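Local coordinates for protein possible flavin reductase (Haemophilus somnus 129PT, PDB 2R0X) that probably binds FMN and reduces flavins with NADPH, at residues V70-A75 and A112-D117; H61-R66 and T121-V126; V19-T24 and G32-A37. All blocks are in the same frame, centred on the assembly; numbering follows the deposited sequence. Where two conformers were deposited one is given.

How the contacts relate
Contacts 1 and 3 are buried strand pairings in the same curled antiparallel sheet, their centres about 9 Å apart, and they share a border: strand 17-25 of contact 3 lies beside strand 67-72 of contact 1, with N71 O 2.8 Å from I21 N and T72 OG1 2.9 Å from H20 ND1. Contact 2 is a surface contact, about 21 Å from contact 1 between centres, yet it uses the far part of the same strand 114-126 and the helix that runs directly into strand 67-72. Backbone hydrogen bonds dominate the two core contacts; contact 2 rests on loose aliphatic packing and one arginine. F62 and N65, on its helix, reach T24 of contact 3.

Contact 1: residues V70-A75 and A112-D117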
loop_
_atom_site.group_PDB
_atom_site.type_symbol
_atom_site.label_atom_id
_atom_site.label_comp_id
_atom_site.label_asym_id
_atom_site.label_seq_id
_atom_site.Cartn_x
_atom_site.Cartn_y
_atom_site.Cartn_z
ATOM N N VAL A 70 9.745 -8.742 4.050
ATOM C CA VAL A 70 9.466 -7.309 4.030
ATOM C C VAL A 70 10.094 -6.723 5.295
ATOM O O VAL A 70 9.683 -7.050 6.394
ATOM C CB VAL A 70 7.965 -6.995 3.980
ATOM C CG1 VAL A 70 7.713 -5.500 4.043
ATOM C CG2 VAL A 70 7.369 -7.576 2.675
ATOM N N ASN A 71 11.098 -5.875 5.101
ATOM C CA ASN A 71 11.770 -5.178 6.214
ATOM C C ASN A 71 11.344 -3.715 6.230
ATOM O O ASN A 71 11.820 -2.920 5.393
ATOM C CB ASN A 71 13.295 -5.268 6.010
ATOM C CG ASN A 71 13.794 -6.681 5.965
ATOM O OD1 ASN A 71 13.893 -7.349 7.001
ATOM N ND2 ASN A 71 14.117 -7.159 4.774
ATOM N N THR A 72 10.404 -3.408 7.092
ATOM C CA THR A 72 9.867 -2.040 7.162
ATOM C C THR A 72 10.849 -1.156 7.928
ATOM O O THR A 72 11.371 -1.585 8.962
ATOM C CB THR A 72 8.502 -2.078 7.848
ATOM O OG1 THR A 72 7.646 -2.994 7.176
ATOM C CG2 THR A 72 7.855 -0.652 7.879
ATOM N N LEU A 73 11.163 0.011 7.387
ATOM C CA LEU A 73 12.279 0.810 7.865
ATOM C C LEU A 73 11.892 1.797 8.962
ATOM O O LEU A 73 10.810 2.388 8.949
ATOM C CB LEU A 73 12.923 1.561 6.705
ATOM C CG LEU A 73 13.499 0.720 5.567
ATOM C CD1 LEU A 73 14.227 1.591 4.599
ATOM C CD2 LEU A 73 14.375 -0.427 6.057
ATOM N N THR A 74 12.841 1.991 9.873
ATOM C CA THR A 74 12.742 3.052 10.867
ATOM C C THR A 74 13.155 4.381 10.239
ATOM O O THR A 74 13.792 4.458 9.189
ATOM C CB THR A 74 13.642 2.832 12.095
ATOM O OG1 THR A 74 14.978 3.080 11.699
ATOM C CG2 THR A 74 13.495 1.419 12.708
ATOM N N ALA A 75 12.862 5.455 10.961
ATOM C CA ALA A 75 13.194 6.830 10.549
ATOM C C ALA A 75 14.675 7.016 10.399
ATOM O O ALA A 75 15.085 7.956 9.718
ATOM C CB ALA A 75 12.612 7.845 11.541
ATOM N N ALA A 112 15.326 -3.051 12.186
ATOM C CA ALA A 112 14.206 -2.586 11.389
ATOM C C ALA A 112 12.997 -2.261 12.265
ATOM O O ALA A 112 12.891 -2.659 13.415
ATOM C CB ALA A 112 13.819 -3.630 10.356
ATOM N N LEU A 113 12.010 -1.581 11.700
ATOM C CA LEU A 113 10.773 -1.302 12.379
ATOM C C LEU A 113 9.924 -2.573 12.539
ATOM O O LEU A 113 9.316 -2.813 13.574
ATOM C CB LEU A 113 9.987 -0.231 11.649
ATOM C CG LEU A 113 8.805 0.368 12.395
ATOM C CD1 LEU A 113 9.341 1.332 13.438
ATOM C CD2 LEU A 113 7.852 1.070 11.423
ATOM N N ILE A 114 9.848 -3.352 11.460
ATOM C CA ILE A 114 9.053 -4.582 11.406
ATOM C C ILE A 114 9.705 -5.495 10.391
ATOM O O ILE A 114 10.264 -5.010 9.421
ATOM C CB ILE A 114 7.559 -4.343 10.924
ATOM C CG1 ILE A 114 7.034 -2.932 11.226
ATOM C CG2 ILE A 114 6.666 -5.397 11.530
ATOM C CD1 ILE A 114 5.741 -2.593 10.512
ATOM N N ASN A 115 9.587 -6.796 10.605
ATOM C CA ASN A 115 10.076 -7.796 9.688
ATOM C C ASN A 115 8.993 -8.847 9.446
ATOM O O ASN A 115 8.547 -9.483 10.395
ATOM C CB ASN A 115 11.347 -8.496 10.210
ATOM C CG ASN A 115 12.427 -7.511 10.695
ATOM O OD1 ASN A 115 12.482 -7.188 11.888
ATOM N ND2 ASN A 115 13.297 -7.075 9.792
ATOM N N PHE A 116 8.546 -8.979 8.205
ATOM C CA PHE A 116 7.546 -9.977 7.832
ATOM C C PHE A 116 8.176 -10.977 6.881
ATOM O O PHE A 116 8.550 -10.639 5.777
ATOM C CB PHE A 116 6.371 -9.339 7.089
ATOM C CG PHE A 116 5.675 -8.202 7.777
ATOM C CD1 PHE A 116 6.098 -6.901 7.607
ATOM C CD2 PHE A 116 4.557 -8.422 8.530
ATOM C CE1 PHE A 116 5.398 -5.835 8.187
ATOM C CE2 PHE A 116 3.842 -7.340 9.082
ATOM C CZ PHE A 116 4.298 -6.068 8.898
ATOM N N ASP A 117 8.340 -12.224 7.345
ATOM C CA ASP A 117 8.939 -13.287 6.506
ATOM C C ASP A 117 7.809 -14.046 5.834
ATOM O O ASP A 117 6.877 -14.419 6.503
ATOM C CB ASP A 117 9.770 -14.234 7.398
ATOM C CG ASP A 117 10.814 -14.992 6.605
ATOM O OD1 ASP A 117 10.972 -14.721 5.405
ATOM O OD2 ASP A 117 11.485 -15.857 7.219
#
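Strands 70-72 and 114-117 run antiparallel, their axes 172° apart and 4.8 Å from each other at closest. V70 and F116 form a hydrogen-bonded pair, V70 N giving to F116 O at 2.8 Å and F116 N to V70 O at 2.9 Å. N71 and N115 follow as a non-hydrogen-bonded pair, and T72 N gives to I114 O at 2.8 Å. There the ladder is broken by a classic beta bulge: L113 and I114 both face T72, whose O takes a 2.8 Å bond from L113 N and only a weak one from I114 N. The pairing belongs to the curled sheet of the split barrel, between strands 17-25 and 129-141. N71 and N115 share one face, where N115 ND2 gives to a lone pair of N71 OD1 at 2.9 Å; N71 OD1 lies in the plane of the N115 amide, although the two amides are turned 70° apart. N71 OD1 also takes a bond from L109 N, N71 ND2 gives to I21 O, and N115 ND2 gives to L109 O. V70, T72, I114 and F116 share the opposite, mostly apolar face. T72 OG1, bonded to H20 ND1, meets the F116 ring edge 3.8 Å from CE1.

Contact 2: residues H61-R66 and T121-V126. With EDO (1,2-ethanediol), chain J; SO4 (sulfate ion), chain I; ACT (acetate ion), chain F.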
loop_
_atom_site.group_PDB
_atom_site.type_symbol
_atom_site.label_atom_id
_atom_site.label_comp_id
_atom_site.label_asym_id
_atom_site.label_seq_id
_atom_site.Cartn_x
_atom_site.Cartn_y
_atom_site.Cartn_z
ATOM N N HIS A 61 15.056 -13.355 -9.101
ATOM C CA HIS A 61 15.443 -13.972 -7.856
ATOM C C HIS A 61 14.230 -14.278 -6.989
ATOM O O HIS A 61 14.126 -15.308 -6.352
ATOM C CB HIS A 61 16.431 -13.033 -7.117
ATOM C CG HIS A 61 17.640 -12.652 -7.943
ATOM N ND1 HIS A 61 18.640 -13.552 -8.252
ATOM C CD2 HIS A 61 18.000 -11.486 -8.531
ATOM C CE1 HIS A 61 19.554 -12.957 -8.999
ATOM N NE2 HIS A 61 19.198 -11.701 -9.177
ATOM N N PHE A 62 13.241 -13.391 -7.024
ATOM C CA PHE A 62 12.009 -13.584 -6.282
ATOM C C PHE A 62 11.169 -14.706 -6.919
ATOM O O PHE A 62 10.588 -15.530 -6.237
ATOM C CB PHE A 62 11.259 -12.247 -6.145
ATOM C CG PHE A 62 11.964 -11.316 -5.209
ATOM C CD1 PHE A 62 11.705 -11.324 -3.862
ATOM C CD2 PHE A 62 13.004 -10.519 -5.685
ATOM C CE1 PHE A 62 12.417 -10.467 -2.982
ATOM C CE2 PHE A 62 13.782 -9.722 -4.795
ATOM C CZ PHE A 62 13.435 -9.668 -3.474
ATOM N N VAL A 63 11.092 -14.698 -8.233
ATOM C CA VAL A 63 10.377 -15.754 -8.962
ATOM C C VAL A 63 10.996 -17.117 -8.655
ATOM O O VAL A 63 10.280 -18.110 -8.494
ATOM C CB VAL A 63 10.367 -15.485 -10.496
ATOM C CG1 VAL A 63 9.748 -16.660 -11.255
ATOM C CG2 VAL A 63 9.609 -14.240 -10.767
ATOM N N LYS A 64 12.317 -17.194 -8.663
ATOM C CA LYS A 64 13.025 -18.477 -8.479
ATOM C C LYS A 64 12.817 -18.977 -7.049
ATOM O O LYS A 64 12.489 -20.148 -6.809
ATOM C CB LYS A 64 14.528 -18.299 -8.729
ATOM C CG LYS A 64 15.386 -19.493 -8.324
ATOM N N ASN A 65 13.023 -18.093 -6.064
ATOM C CA ASN A 65 13.017 -18.517 -4.648
ATOM C C ASN A 65 11.657 -18.710 -4.043
ATOM O O ASN A 65 11.426 -19.573 -3.205
ATOM C CB ASN A 65 13.751 -17.531 -3.760
ATOM C CG ASN A 65 15.167 -17.379 -4.149
ATOM O OD1 ASN A 65 15.695 -18.199 -4.917
ATOM N ND2 ASN A 65 15.818 -16.351 -3.632
ATOM N N ARG A 66 10.756 -17.834 -4.428
ATOM C CA ARG A 66 9.390 -17.888 -3.922
ATOM C C ARG A 66 9.208 -17.660 -2.423
ATOM O O ARG A 66 8.194 -18.054 -1.828
ATOM C CB ARG A 66 8.688 -19.134 -4.421
ATOM C CG ARG A 66 8.548 -19.116 -5.934
ATOM C CD ARG A 66 7.642 -18.003 -6.474
ATOM N NE ARG A 66 6.260 -18.196 -6.072
ATOM C CZ ARG A 66 5.378 -18.897 -6.778
ATOM N NH1 ARG A 66 5.676 -19.421 -7.954
ATOM N NH2 ARG A 66 4.181 -19.085 -6.267
ATOM N N THR A 121 2.999 -16.934 -2.446
ATOM C CA THR A 121 2.043 -17.948 -2.694
ATOM C C THR A 121 1.613 -17.946 -4.163
ATOM O O THR A 121 1.487 -19.000 -4.787
ATOM C CB THR A 121 0.896 -17.712 -1.753
ATOM O OG1 THR A 121 1.445 -17.530 -0.416
ATOM C CG2 THR A 121 -0.065 -18.878 -1.827
ATOM N N GLU A 122 1.409 -16.759 -4.725
ATOM C CA GLU A 122 1.024 -16.621 -6.126
ATOM C C GLU A 122 1.526 -15.264 -6.648
ATOM O O GLU A 122 1.840 -14.341 -5.886
ATOM C CB GLU A 122 -0.468 -16.859 -6.307
ATOM C CG GLU A 122 -1.312 -15.802 -5.782
ATOM C CD GLU A 122 -2.804 -15.946 -6.052
ATOM O OE1 GLU A 122 -3.228 -16.888 -6.747
ATOM O OE2 GLU A 122 -3.543 -15.075 -5.583
ATOM N N ILE A 123 1.609 -15.212 -7.964
ATOM C CA ILE A 123 2.094 -14.062 -8.699
ATOM C C ILE A 123 1.073 -13.710 -9.747
ATOM O O ILE A 123 0.640 -14.593 -10.497
ATOM C CB ILE A 123 3.486 -14.343 -9.324
ATOM C CG1 ILE A 123 4.522 -14.724 -8.242
ATOM C CG2 ILE A 123 3.978 -13.175 -10.160
ATOM C CD1 ILE A 123 5.935 -15.082 -8.758
ATOM N N LYS A 124 0.681 -12.431 -9.779
ATOM C CA LYS A 124 -0.229 -11.930 -10.802
ATOM C C LYS A 124 0.485 -10.892 -11.661
ATOM O O LYS A 124 1.168 -10.041 -11.150
ATOM C CB LYS A 124 -1.478 -11.339 -10.166
ATOM C CG LYS A 124 -2.286 -12.310 -9.291
ATOM C CD LYS A 124 -2.887 -13.511 -10.046
ATOM C CE LYS A 124 -3.770 -14.378 -9.164
ATOM N NZ LYS A 124 -4.255 -15.522 -9.949
ATOM N N HIS A 125 0.301 -10.968 -12.969
ATOM C CA HIS A 125 0.936 -10.029 -13.858
ATOM C C HIS A 125 0.043 -8.806 -14.111
ATOM O O HIS A 125 -1.116 -8.955 -14.474
ATOM C CB HIS A 125 1.247 -10.696 -15.206
ATOM C CG HIS A 125 2.082 -11.927 -15.117
ATOM N ND1 HIS A 125 3.271 -11.974 -14.434
ATOM C CD2 HIS A 125 1.906 -13.172 -15.645
ATOM C CE1 HIS A 125 3.802 -13.184 -14.542
ATOM N NE2 HIS A 125 2.999 -13.927 -15.284
ATOM N N VAL A 126 0.631 -7.616 -13.966
ATOM C CA VAL A 126 -0.038 -6.370 -14.279
ATOM C C VAL A 126 0.890 -5.506 -15.140
ATOM O O VAL A 126 1.487 -4.522 -14.688
ATOM C CB VAL A 126 -0.467 -5.603 -13.003
ATOM C CG1 VAL A 126 -1.390 -4.386 -13.367
ATOM C CG2 VAL A 126 -1.222 -6.534 -12.056
HETATM C C1 EDO J . 3.528 -17.787 -15.672
HETATM O O1 EDO J . 3.701 -16.525 -16.308
HETATM C C2 EDO J . 2.305 -17.713 -14.817
HETATM O O2 EDO J . 2.547 -16.793 -13.752
HETATM S S SO4 I . 22.374 -9.539 -9.415
HETATM O O1 SO4 I . 22.837 -10.722 -8.674
HETATM O O2 SO4 I . 21.141 -9.878 -10.136
HETATM O O3 SO4 I . 23.420 -9.141 -10.376
HETATM O O4 SO4 I . 22.190 -8.446 -8.460
HETATM C C ACT F . 19.653 -16.775 -7.084
HETATM O O ACT F . 19.973 -16.400 -8.197
HETATM O OXT ACT F . 20.212 -16.144 -6.188
HETATM C CH3 ACT F . 18.836 -18.014 -6.848
#
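This surface contact lays the C-terminal end of helix 59-65 against strand 114-126 of the split-barrel sheet. R66 is the first residue to leave the helix, with positive phi, and its N still bonds back to F62 O at 2.9 Å. On strand 114-126, T121 and E122 both face I133 of the neighbouring strand 129-141, a classic beta bulge, and beyond it I123 turns its side chain toward the helix. I123 CG1 sits anti to the carbonyl carbon and chi2 is extended, which sends CD1 out as the touching tip. That methyl meets V63 CG2 at 4.3 Å and lies over one face of the R66 guanidinium, 4.1 Å from both R66 CD and R66 NE. The arginine chain is bent at chi2 and chi3, folding its head round toward the strand. There NH2 hydrogen-bonds to I120 O, while the aliphatic part packs on the isoleucine. Farther round the helix, the H61 ring stacks with H31 and uses both nitrogens on anions probably from the crystallisation liquor, consistent with a protonated, positively charged ring: ND1 donates to acetate O at 3.1 Å, and NE2 to sulfate O2 at 2.8 Å, N-H...O angle 158°.

Contact 3: residues V19-T24 and G32-A37; sequences VHIVTT and GFTASA
Near the centre of the chain, this contact is the buried pairing of two strands that follow one another in sequence, 20-24 and 32-35. They run antiparallel, 154° between their directions, the usual twist of paired strands. H20 and A35 form one hydrogen-bonded pair, with A35 N giving to H20 O at 2.8 Å from above the carbonyl plane. V22 and F33 form the other, the straighter of its bonds being V22 N to F33 O, 2.8 Å with an N-H...O angle of 170°. Together the strands make a beta hairpin of the split barrel, and strand 17-25 continues the sheet through strand 67-72. G32, with no side chain, brings its CA to 3.9 Å from T23 CA and 4.2 Å from T23 CG2. On the same face T34 CG2 packs on V19 CG1 at 3.8 Å, and T34 OG1 bonds to S81 O. On the face of V22, F33 and A35, the F33 ring takes the crowded chi1 position (67°), which folds it beside V22. V22 CB then sits over the ring face in a CH-pi contact, 4.1 Å from the centroid. F62 meets the same ring edge-to-face. The H20 ring has its edge to A35 O, with CD2 3.3 Å from it. Its ND1 is held by T72, and H20 NE2 is hydrogen-bonded to a water, 2.8 Å away, which donates to S36 O.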
loop_
_atom_site.group_PDB
_atom_site.type_symbol
_atom_site.label_atom_id
_atom_site.label_comp_id
_atom_site.label_asym_id
_atom_site.label_seq_id
_atom_site.Cartn_x
_atom_site.Cartn_y
_atom_site.Cartn_z
ATOM N N VAL A 19 8.207 2.812 3.991
ATOM C CA VAL A 19 9.315 2.407 3.169
ATOM C C VAL A 19 9.835 1.084 3.677
ATOM O O VAL A 19 10.008 0.877 4.865
ATOM C CB VAL A 19 10.441 3.453 3.197
ATOM C CG1 VAL A 19 11.559 3.061 2.225
ATOM C CG2 VAL A 19 9.931 4.856 2.851
ATOM N N HIS A 20 10.069 0.161 2.766
ATOM C CA HIS A 20 10.485 -1.197 3.091
ATOM C C HIS A 20 11.676 -1.581 2.227
ATOM O O HIS A 20 11.851 -1.079 1.091
ATOM C CB HIS A 20 9.354 -2.186 2.792
ATOM C CG HIS A 20 8.023 -1.748 3.214
ATOM N ND1 HIS A 20 7.510 -2.027 4.456
ATOM C CD2 HIS A 20 7.119 -1.003 2.546
ATOM C CE1 HIS A 20 6.334 -1.431 4.536
ATOM N NE2 HIS A 20 6.072 -0.804 3.394
ATOM N N ILE A 21 12.502 -2.506 2.716
ATOM C CA ILE A 21 13.492 -3.168 1.897
ATOM C C ILE A 21 13.057 -4.636 1.807
ATOM O O ILE A 21 12.878 -5.311 2.849
ATOM C CB ILE A 21 14.913 -3.007 2.414
ATOM C CG1 ILE A 21 15.330 -1.542 2.286
ATOM C CG2 ILE A 21 15.865 -3.897 1.602
ATOM C CD1 ILE A 21 16.658 -1.200 2.980
ATOM N N VAL A 22 12.762 -5.088 0.600
ATOM C CA VAL A 22 12.216 -6.416 0.350
ATOM C C VAL A 22 13.367 -7.280 -0.106
ATOM O O VAL A 22 14.024 -6.960 -1.081
ATOM C CB VAL A 22 11.112 -6.325 -0.700
ATOM C CG1 VAL A 22 10.591 -7.745 -1.054
ATOM C CG2 VAL A 22 9.963 -5.403 -0.178
ATOM N N THR A 23 13.590 -8.411 0.565
ATOM C CA THR A 23 14.772 -9.226 0.296
ATOM C C THR A 23 14.373 -10.676 0.060
ATOM O O THR A 23 13.303 -11.127 0.403
ATOM C CB THR A 23 15.712 -9.197 1.499
ATOM O OG1 THR A 23 15.051 -9.773 2.604
ATOM C CG2 THR A 23 16.168 -7.770 1.829
ATOM N N THR A 24 15.324 -11.406 -0.520
ATOM C CA THR A 24 15.222 -12.840 -0.705
ATOM C C THR A 24 16.659 -13.386 -0.705
ATOM O O THR A 24 17.641 -12.646 -0.795
ATOM C CB THR A 24 14.431 -13.226 -1.981
ATOM O OG1 THR A 24 14.106 -14.614 -1.943
ATOM C CG2 THR A 24 15.200 -12.917 -3.266
ATOM N N GLY A 32 17.896 -7.796 -2.802
ATOM C CA GLY A 32 16.795 -7.010 -2.244
ATOM C C GLY A 32 16.585 -5.733 -3.002
ATOM O O GLY A 32 17.386 -5.358 -3.848
ATOM N N PHE A 33 15.511 -5.035 -2.665
ATOM C CA PHE A 33 15.152 -3.775 -3.287
ATOM C C PHE A 33 14.268 -2.964 -2.350
ATOM O O PHE A 33 13.506 -3.497 -1.580
ATOM C CB PHE A 33 14.467 -3.973 -4.658
ATOM C CG PHE A 33 13.112 -4.637 -4.597
ATOM C CD1 PHE A 33 13.000 -6.011 -4.528
ATOM C CD2 PHE A 33 11.921 -3.908 -4.639
ATOM C CE1 PHE A 33 11.784 -6.643 -4.484
ATOM C CE2 PHE A 33 10.668 -4.587 -4.592
ATOM C CZ PHE A 33 10.632 -5.941 -4.509
ATOM N N THR A 34 14.367 -1.646 -2.488
ATOM C CA THR A 34 13.490 -0.721 -1.758
ATOM C C THR A 34 12.112 -0.698 -2.408
ATOM O O THR A 34 12.010 -0.576 -3.634
ATOM C CB THR A 34 14.105 0.668 -1.706
ATOM O OG1 THR A 34 15.375 0.554 -1.085
ATOM C CG2 THR A 34 13.247 1.649 -0.912
ATOM N N ALA A 35 11.070 -0.757 -1.585
ATOM C CA ALA A 35 9.682 -0.710 -2.074
ATOM C C ALA A 35 8.820 0.151 -1.189
ATOM O O ALA A 35 8.956 0.161 0.026
ATOM C CB ALA A 35 9.094 -2.118 -2.089
ATOM N N SER A 36 7.876 0.824 -1.827
ATOM C CA SER A 36 6.781 1.471 -1.120
ATOM C C SER A 36 5.426 0.785 -1.369
ATOM O O SER A 36 4.481 0.943 -0.568
ATOM C CB SER A 36 6.670 2.935 -1.526
ATOM O OG SER A 36 6.685 3.069 -2.942
ATOM N N ALA A 37 5.304 0.046 -2.474
ATOM C CA ALA A 37 4.016 -0.549 -2.904
ATOM C C ALA A 37 3.852 -1.913 -2.228
ATOM O O ALA A 37 4.013 -2.961 -2.851
ATOM C CB ALA A 37 3.950 -0.621 -4.412
HETATM O O HOH W 1 3.697 0.447 2.486
#